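Local structure of nidogen (Mus musculus, 1NPE) at residues 39-44 with 255-260; 49-54 with 84-89. The protein probably helps join laminin and other basement-membrane components, with the G3 YWTD domain modelled here folded as a six-bladed beta-propeller. All blocks are in the same frame, centred on the assembly; numbering follows the deposited sequence.

Overall arrangement
Both contacts join neighbouring blades of one propeller, and they share the blade that starts with strand 36-44. Contact 1 sets the innermost strand of that blade beside strand 256-259, the innermost strand of the preceding blade; the centre of contact 1 lies about 6 Å from the centre of the chain. Contact 2 lies a step further out, its centre about 10 Å from the same point, where strand 49-54 of the shared blade meets inner strand 81-87 of the next. Both are largely buried, but contact 1 has partly exposed residues and adds one weak backbone hydrogen bond to its packing, while contact 2 is wholly apolar across the interface. Strands 36-44 and 49-54 are sheet neighbours, so the contacts touch directly.

Contact 1. Residues 39-44 with 255-260; sequences IGLAFD and GITIAL
Phe43 and Ala259 make the tight end of this junction between two innermost strands of the six-bladed beta-propeller. Strand 256-259 comes from the C-terminal end of the chain and pairs with strand 2-8, completing a blade that the N-terminus began, and here it runs nearly parallel to 39-44, at 15°. The phenyl group reaches its partner with CG anti to the backbone N (chi1 -175°). Ala259 CA then sits over one face, 3.6 Å from the Phe43 ring centroid, in a CH-pi contact, while Ala259 CB lies 3.7 Å from Phe43 CZ. Midway, Leu41 CB packs 3.7 Å from Thr257 CG2, and Leu41 CD1 rests against the carbonyl of Gly255. There the two backbones draw together, but Gly255 N to Ile39 O, though 2.7 Å long, is a bent and weak hydrogen bond. The CB of Ile39 points away from strand 256-259, and its side chain also packs on an apolar side chain of another protein chain. Looser is the partly exposed side chain of Leu260, which leans on Tyr217 and Thr2 rather than on Phe43. Its backbone belongs to the close part: Leu260 O lies at the ring edge, 3.4 Å from Phe43 CE2.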
ATOM      1  N   ILE A  39      -5.486  -5.890  -0.149  1.00 14.91           N
ATOM      2  CA  ILE A  39      -4.765  -4.918   0.661  1.00 13.58           C
ATOM      3  C   ILE A  39      -5.686  -4.077   1.538  1.00 15.39           C
ATOM      4  O   ILE A  39      -5.627  -4.171   2.763  1.00 17.89           O
ATOM      5  CB  ILE A  39      -3.896  -3.995  -0.214  1.00 13.01           C
ATOM      6  CG1 ILE A  39      -2.901  -4.825  -1.035  1.00 11.73           C
ATOM      7  CG2 ILE A  39      -3.159  -2.987   0.656  1.00 12.04           C
ATOM      8  CD1 ILE A  39      -1.819  -5.508  -0.204  1.00  9.99           C
ATOM      9  N   GLY A  40      -6.534  -3.258   0.918  1.00 14.84           N
ATOM     10  CA  GLY A  40      -7.439  -2.418   1.684  1.00 12.29           C
ATOM     11  C   GLY A  40      -8.803  -3.034   1.937  1.00 13.97           C
ATOM     12  O   GLY A  40      -9.303  -3.796   1.111  1.00 14.93           O
ATOM     13  N   LEU A  41      -9.399  -2.718   3.086  1.00 12.47           N
ATOM     14  CA  LEU A  41     -10.725  -3.224   3.433  1.00 14.26           C
ATOM     15  C   LEU A  41     -11.596  -2.126   4.028  1.00 13.83           C
ATOM     16  O   LEU A  41     -11.103  -1.241   4.725  1.00 15.84           O
ATOM     17  CB  LEU A  41     -10.639  -4.359   4.454  1.00 14.09           C
ATOM     18  CG  LEU A  41     -10.125  -5.748   4.062  1.00 16.67           C
ATOM     19  CD1 LEU A  41     -10.126  -6.620   5.307  1.00 13.81           C
ATOM     20  CD2 LEU A  41     -10.989  -6.376   2.962  1.00 14.72           C
ATOM     21  N   ALA A  42     -12.894  -2.200   3.763  1.00 13.09           N
ATOM     22  CA  ALA A  42     -13.855  -1.239   4.302  1.00 14.06           C
ATOM     23  C   ALA A  42     -15.198  -1.949   4.449  1.00 14.19           C
ATOM     24  O   ALA A  42     -15.422  -3.004   3.845  1.00 14.11           O
ATOM     25  CB  ALA A  42     -13.984  -0.012   3.390  1.00 11.22           C
ATOM     26  N   PHE A  43     -16.096  -1.371   5.235  1.00 15.73           N
ATOM     27  CA  PHE A  43     -17.388  -1.998   5.449  1.00 17.57           C
ATOM     28  C   PHE A  43     -18.551  -1.018   5.392  1.00 17.93           C
ATOM     29  O   PHE A  43     -18.537   0.015   6.065  1.00 18.09           O
ATOM     30  CB  PHE A  43     -17.377  -2.711   6.798  1.00 18.86           C
ATOM     31  CG  PHE A  43     -18.618  -3.504   7.077  1.00 19.79           C
ATOM     32  CD1 PHE A  43     -18.840  -4.714   6.436  1.00 19.10           C
ATOM     33  CD2 PHE A  43     -19.545  -3.056   8.009  1.00 20.71           C
ATOM     34  CE1 PHE A  43     -19.962  -5.467   6.719  1.00 22.45           C
ATOM     35  CE2 PHE A  43     -20.673  -3.802   8.302  1.00 21.43           C
ATOM     36  CZ  PHE A  43     -20.882  -5.013   7.657  1.00 23.49           C
ATOM     37  N   ASP A  44     -19.547  -1.349   4.576  1.00 17.08           N
ATOM     38  CA  ASP A  44     -20.744  -0.526   4.429  1.00 19.57           C
ATOM     39  C   ASP A  44     -21.788  -0.999   5.439  1.00 20.65           C
ATOM     40  O   ASP A  44     -22.402  -2.044   5.257  1.00 21.27           O
ATOM     41  CB  ASP A  44     -21.286  -0.631   3.000  1.00 17.38           C
ATOM     42  CG  ASP A  44     -22.688  -0.063   2.855  1.00 18.72           C
ATOM     43  OD1 ASP A  44     -23.048   0.890   3.590  1.00 16.05           O
ATOM     44  OD2 ASP A  44     -23.428  -0.578   1.993  1.00 16.71           O
ATOM     45  N   GLY A 255      -4.913  -5.043   5.235  1.00 16.26           N
ATOM     46  CA  GLY A 255      -5.985  -4.211   5.754  1.00 15.08           C
ATOM     47  C   GLY A 255      -6.828  -4.847   6.842  1.00 16.06           C
ATOM     48  O   GLY A 255      -6.890  -6.071   6.972  1.00 17.46           O
ATOM     49  N   ILE A 256      -7.503  -4.001   7.605  1.00 15.77           N
ATOM     50  CA  ILE A 256      -8.350  -4.450   8.696  1.00 17.10           C
ATOM     51  C   ILE A 256      -9.519  -3.483   8.857  1.00 19.43           C
ATOM     52  O   ILE A 256      -9.355  -2.267   8.742  1.00 22.61           O
ATOM     53  CB  ILE A 256      -7.541  -4.550  10.018  1.00 14.87           C
ATOM     54  CG1 ILE A 256      -8.347  -5.265  11.098  1.00 12.71           C
ATOM     55  CG2 ILE A 256      -7.109  -3.177  10.488  1.00 13.46           C
ATOM     56  CD1 ILE A 256      -7.514  -5.636  12.314  1.00 11.82           C
ATOM     57  N   THR A 257     -10.702  -4.032   9.105  1.00 20.48           N
ATOM     58  CA  THR A 257     -11.895  -3.224   9.276  1.00 23.14           C
ATOM     59  C   THR A 257     -12.872  -3.934  10.210  1.00 24.57           C
ATOM     60  O   THR A 257     -12.744  -5.135  10.466  1.00 25.99           O
ATOM     61  CB  THR A 257     -12.559  -2.928   7.906  1.00 21.94           C
ATOM     62  OG1 THR A 257     -13.620  -1.984   8.078  1.00 24.46           O
ATOM     63  CG2 THR A 257     -13.104  -4.203   7.270  1.00 21.26           C
ATOM     64  N   ILE A 258     -13.822  -3.182  10.751  1.00 26.54           N
ATOM     65  CA  ILE A 258     -14.806  -3.757  11.655  1.00 29.02           C
ATOM     66  C   ILE A 258     -16.205  -3.761  11.061  1.00 28.79           C
ATOM     67  O   ILE A 258     -16.700  -2.733  10.600  1.00 30.43           O
ATOM     68  CB  ILE A 258     -14.801  -3.034  13.016  1.00 31.46           C
ATOM     69  CG1 ILE A 258     -13.492  -3.335  13.737  1.00 33.35           C
ATOM     70  CG2 ILE A 258     -15.978  -3.487  13.877  1.00 31.87           C
ATOM     71  CD1 ILE A 258     -13.413  -2.786  15.122  1.00 36.80           C
ATOM     72  N   ALA A 259     -16.823  -4.937  11.052  1.00 28.09           N
ATOM     73  CA  ALA A 259     -18.171  -5.100  10.529  1.00 27.91           C
ATOM     74  C   ALA A 259     -19.180  -4.834  11.635  1.00 27.87           C
ATOM     75  O   ALA A 259     -19.435  -5.698  12.469  1.00 28.59           O
ATOM     76  CB  ALA A 259     -18.357  -6.505   9.976  1.00 26.64           C
ATOM     77  N   LEU A 260     -19.733  -3.629  11.652  1.00 29.40           N
ATOM     78  CA  LEU A 260     -20.719  -3.247  12.661  1.00 31.44           C
ATOM     79  C   LEU A 260     -22.095  -3.806  12.322  1.00 33.19           C
ATOM     80  O   LEU A 260     -22.441  -3.946  11.147  1.00 33.83           O
ATOM     81  CB  LEU A 260     -20.788  -1.724  12.785  1.00 29.75           C
ATOM     82  CG  LEU A 260     -19.538  -1.038  13.340  1.00 30.80           C
ATOM     83  CD1 LEU A 260     -19.669   0.467  13.234  1.00 27.47           C
ATOM     84  CD2 LEU A 260     -19.309  -1.466  14.784  1.00 29.24           C
TER

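Contact 2. Residues 49-54 with 84-89; sequences VVYWTD and IALDHL
Tyr51 lays one face of its ring against Leu86, and Thr53, two residues along the same strand, meets Ile84. The strands run at 146° to each other with axes 7.6 Å apart at closest approach, and no hydrogen bond spans them, so the contact is made mainly by side chains. Tyr51 can be followed outward. Its CB meets Ile84 CD1 at 3.9 Å, the tip of an extended isoleucine with CD1 anti to CA about the CB-CG1 bond (chi2 168°). Next, CG of Tyr51 has Leu86 CD2 above it at 3.7 Å. Leu86 CD2 stands over the face of the Tyr51 ring, 3.8 Å from its centroid and somewhat off-centre, in a CH-pi contact, and the two side chains cross obliquely. At the ring atom CD1 both leucine methyls are felt, with Leu86 CD1 3.9 Å from Tyr51 CD1. On the other side of the ring, Tyr51 CD2 is 4.0 Å from Leu86 CD2, and further out CE1 of Tyr51 still lies 4.1 Å from the same methyl. The tip then leaves the interface: the hydroxyl OH is hydrogen-bonded to Arg62 of the adjoining strand 59-64, while Ile93 packs on both Tyr51 and Leu86.

The Thr53 and Ile84 side chains point opposite ways as they pass alongside, with Thr53 CG2 3.8 Å from Ile84 CB. The Thr53 hydroxyl is held by Gly40 N, in the neighbouring strand of its own blade, and Pro81 O, at the start of strand 81-87. Tyr51 to Asp54 spell the YWTD sequence, and this meeting with the next blade's inner strand belongs to the YWTD beta-propeller of the LDL-receptor class B repeats.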
ATOM      1  N   VAL A  49     -21.981  -4.718   3.532  1.00 26.59           N
ATOM      2  CA  VAL A  49     -21.128  -5.141   2.431  1.00 24.24           C
ATOM      3  C   VAL A  49     -19.660  -4.809   2.678  1.00 22.94           C
ATOM      4  O   VAL A  49     -19.317  -3.703   3.105  1.00 21.79           O
ATOM      5  CB  VAL A  49     -21.592  -4.503   1.082  1.00 24.62           C
ATOM      6  CG1 VAL A  49     -20.704  -4.963  -0.073  1.00 24.26           C
ATOM      7  CG2 VAL A  49     -23.033  -4.877   0.793  1.00 25.54           C
ATOM      8  N   VAL A  50     -18.805  -5.791   2.407  1.00 21.42           N
ATOM      9  CA  VAL A  50     -17.362  -5.656   2.565  1.00 19.42           C
ATOM     10  C   VAL A  50     -16.728  -5.200   1.243  1.00 19.76           C
ATOM     11  O   VAL A  50     -17.005  -5.772   0.189  1.00 19.91           O
ATOM     12  CB  VAL A  50     -16.727  -7.013   2.994  1.00 18.23           C
ATOM     13  CG1 VAL A  50     -15.211  -6.880   3.147  1.00 17.83           C
ATOM     14  CG2 VAL A  50     -17.345  -7.492   4.303  1.00 16.31           C
ATOM     15  N   TYR A  51     -15.922  -4.139   1.300  1.00 18.05           N
ATOM     16  CA  TYR A  51     -15.223  -3.625   0.123  1.00 17.44           C
ATOM     17  C   TYR A  51     -13.718  -3.873   0.281  1.00 17.61           C
ATOM     18  O   TYR A  51     -13.198  -3.875   1.408  1.00 16.66           O
ATOM     19  CB  TYR A  51     -15.483  -2.126  -0.067  1.00 16.66           C
ATOM     20  CG  TYR A  51     -16.868  -1.789  -0.574  1.00 18.38           C
ATOM     21  CD1 TYR A  51     -17.982  -1.910   0.254  1.00 18.17           C
ATOM     22  CD2 TYR A  51     -17.065  -1.346  -1.882  1.00 19.05           C
ATOM     23  CE1 TYR A  51     -19.252  -1.602  -0.205  1.00 19.48           C
ATOM     24  CE2 TYR A  51     -18.339  -1.031  -2.352  1.00 18.26           C
ATOM     25  CZ  TYR A  51     -19.425  -1.164  -1.507  1.00 18.94           C
ATOM     26  OH  TYR A  51     -20.691  -0.886  -1.958  1.00 21.19           O
ATOM     27  N   TRP A  52     -13.025  -4.061  -0.846  1.00 16.81           N
ATOM     28  CA  TRP A  52     -11.582  -4.316  -0.829  1.00 17.94           C
ATOM     29  C   TRP A  52     -10.841  -3.842  -2.067  1.00 17.61           C
ATOM     30  O   TRP A  52     -11.439  -3.577  -3.110  1.00 16.35           O
ATOM     31  CB  TRP A  52     -11.292  -5.817  -0.652  1.00 18.20           C
ATOM     32  CG  TRP A  52     -11.699  -6.677  -1.839  1.00 19.46           C
ATOM     33  CD1 TRP A  52     -11.028  -6.826  -3.023  1.00 19.44           C
ATOM     34  CD2 TRP A  52     -12.882  -7.475  -1.951  1.00 19.55           C
ATOM     35  NE1 TRP A  52     -11.725  -7.659  -3.865  1.00 20.71           N
ATOM     36  CE2 TRP A  52     -12.865  -8.071  -3.234  1.00 18.76           C
ATOM     37  CE3 TRP A  52     -13.957  -7.744  -1.093  1.00 20.06           C
ATOM     38  CZ2 TRP A  52     -13.882  -8.917  -3.679  1.00 20.68           C
ATOM     39  CZ3 TRP A  52     -14.971  -8.586  -1.536  1.00 20.62           C
ATOM     40  CH2 TRP A  52     -14.925  -9.161  -2.820  1.00 19.69           C
ATOM     41  N   THR A  53      -9.524  -3.743  -1.931  1.00 17.68           N
ATOM     42  CA  THR A  53      -8.660  -3.367  -3.037  1.00 17.76           C
ATOM     43  C   THR A  53      -7.696  -4.530  -3.237  1.00 17.92           C
ATOM     44  O   THR A  53      -7.266  -5.172  -2.274  1.00 18.17           O
ATOM     45  CB  THR A  53      -7.845  -2.083  -2.761  1.00 18.31           C
ATOM     46  OG1 THR A  53      -6.875  -2.327  -1.733  1.00 16.88           O
ATOM     47  CG2 THR A  53      -8.763  -0.945  -2.354  1.00 18.60           C
ATOM     48  N   ASP A  54      -7.388  -4.803  -4.496  1.00 18.60           N
ATOM     49  CA  ASP A  54      -6.492  -5.880  -4.879  1.00 18.99           C
ATOM     50  C   ASP A  54      -5.381  -5.299  -5.751  1.00 19.83           C
ATOM     51  O   ASP A  54      -5.661  -4.677  -6.776  1.00 19.86           O
ATOM     52  CB  ASP A  54      -7.289  -6.936  -5.652  1.00 19.49           C
ATOM     53  CG  ASP A  54      -6.410  -7.824  -6.502  1.00 20.08           C
ATOM     54  OD1 ASP A  54      -6.719  -7.987  -7.700  1.00 21.18           O
ATOM     55  OD2 ASP A  54      -5.413  -8.353  -5.974  1.00 19.51           O
ATOM     56  N   ILE A  84      -9.238   1.938   1.079  1.00 14.44           N
ATOM     57  CA  ILE A  84     -10.567   2.243   0.587  1.00 13.38           C
ATOM     58  C   ILE A  84     -11.471   2.620   1.759  1.00 15.00           C
ATOM     59  O   ILE A  84     -11.414   1.994   2.819  1.00 14.57           O
ATOM     60  CB  ILE A  84     -11.148   1.055  -0.242  1.00 13.34           C
ATOM     61  CG1 ILE A  84     -12.542   1.391  -0.772  1.00 11.08           C
ATOM     62  CG2 ILE A  84     -11.167  -0.238   0.584  1.00 11.54           C
ATOM     63  CD1 ILE A  84     -13.046   0.414  -1.827  1.00 10.78           C
ATOM     64  N   ALA A  85     -12.234   3.699   1.578  1.00 14.62           N
ATOM     65  CA  ALA A  85     -13.163   4.207   2.588  1.00 15.56           C
ATOM     66  C   ALA A  85     -14.526   4.453   1.949  1.00 16.01           C
ATOM     67  O   ALA A  85     -14.619   4.668   0.743  1.00 15.60           O
ATOM     68  CB  ALA A  85     -12.631   5.487   3.204  1.00 15.00           C
ATOM     69  N   LEU A  86     -15.579   4.471   2.759  1.00 17.03           N
ATOM     70  CA  LEU A  86     -16.917   4.652   2.222  1.00 18.14           C
ATOM     71  C   LEU A  86     -17.710   5.811   2.802  1.00 19.13           C
ATOM     72  O   LEU A  86     -17.401   6.327   3.861  1.00 18.77           O
ATOM     73  CB  LEU A  86     -17.730   3.378   2.448  1.00 19.48           C
ATOM     74  CG  LEU A  86     -17.084   2.027   2.149  1.00 19.75           C
ATOM     75  CD1 LEU A  86     -17.849   0.964   2.872  1.00 19.44           C
ATOM     76  CD2 LEU A  86     -17.042   1.748   0.653  1.00 21.88           C
ATOM     77  N   ASP A  87     -18.723   6.222   2.053  1.00 21.60           N
ATOM     78  CA  ASP A  87     -19.666   7.255   2.461  1.00 23.86           C
ATOM     79  C   ASP A  87     -20.958   6.456   2.416  1.00 24.09           C
ATOM     80  O   ASP A  87     -21.549   6.282   1.348  1.00 24.06           O
ATOM     81  CB  ASP A  87     -19.727   8.397   1.440  1.00 25.98           C
ATOM     82  CG  ASP A  87     -20.818   9.432   1.762  1.00 28.49           C
ATOM     83  OD1 ASP A  87     -21.496   9.329   2.811  1.00 30.01           O
ATOM     84  OD2 ASP A  87     -20.998  10.361   0.951  1.00 30.30           O
ATOM     85  N   HIS A  88     -21.340   5.895   3.558  1.00 24.31           N
ATOM     86  CA  HIS A  88     -22.547   5.084   3.640  1.00 25.60           C
ATOM     87  C   HIS A  88     -23.837   5.890   3.454  1.00 26.13           C
ATOM     88  O   HIS A  88     -24.890   5.323   3.161  1.00 26.18           O
ATOM     89  CB  HIS A  88     -22.571   4.294   4.953  1.00 25.95           C
ATOM     90  CG  HIS A  88     -22.589   5.154   6.176  1.00 27.79           C
ATOM     91  ND1 HIS A  88     -23.726   5.352   6.929  1.00 27.26           N
ATOM     92  CD2 HIS A  88     -21.610   5.873   6.775  1.00 26.33           C
ATOM     93  CE1 HIS A  88     -23.447   6.155   7.941  1.00 28.15           C
ATOM     94  NE2 HIS A  88     -22.170   6.485   7.870  1.00 28.43           N
ATOM     95  N   LEU A  89     -23.746   7.209   3.596  1.00 26.67           N
ATOM     96  CA  LEU A  89     -24.904   8.086   3.422  1.00 28.04           C
ATOM     97  C   LEU A  89     -25.075   8.468   1.959  1.00 28.83           C
ATOM     98  O   LEU A  89     -26.124   8.213   1.364  1.00 29.13           O
ATOM     99  CB  LEU A  89     -24.759   9.345   4.276  1.00 25.81           C
ATOM    100  CG  LEU A  89     -24.755   9.078   5.783  1.00 27.30           C
ATOM    101  CD1 LEU A  89     -24.460  10.363   6.537  1.00 22.29           C
ATOM    102  CD2 LEU A  89     -26.102   8.468   6.216  1.00 25.07           C
TER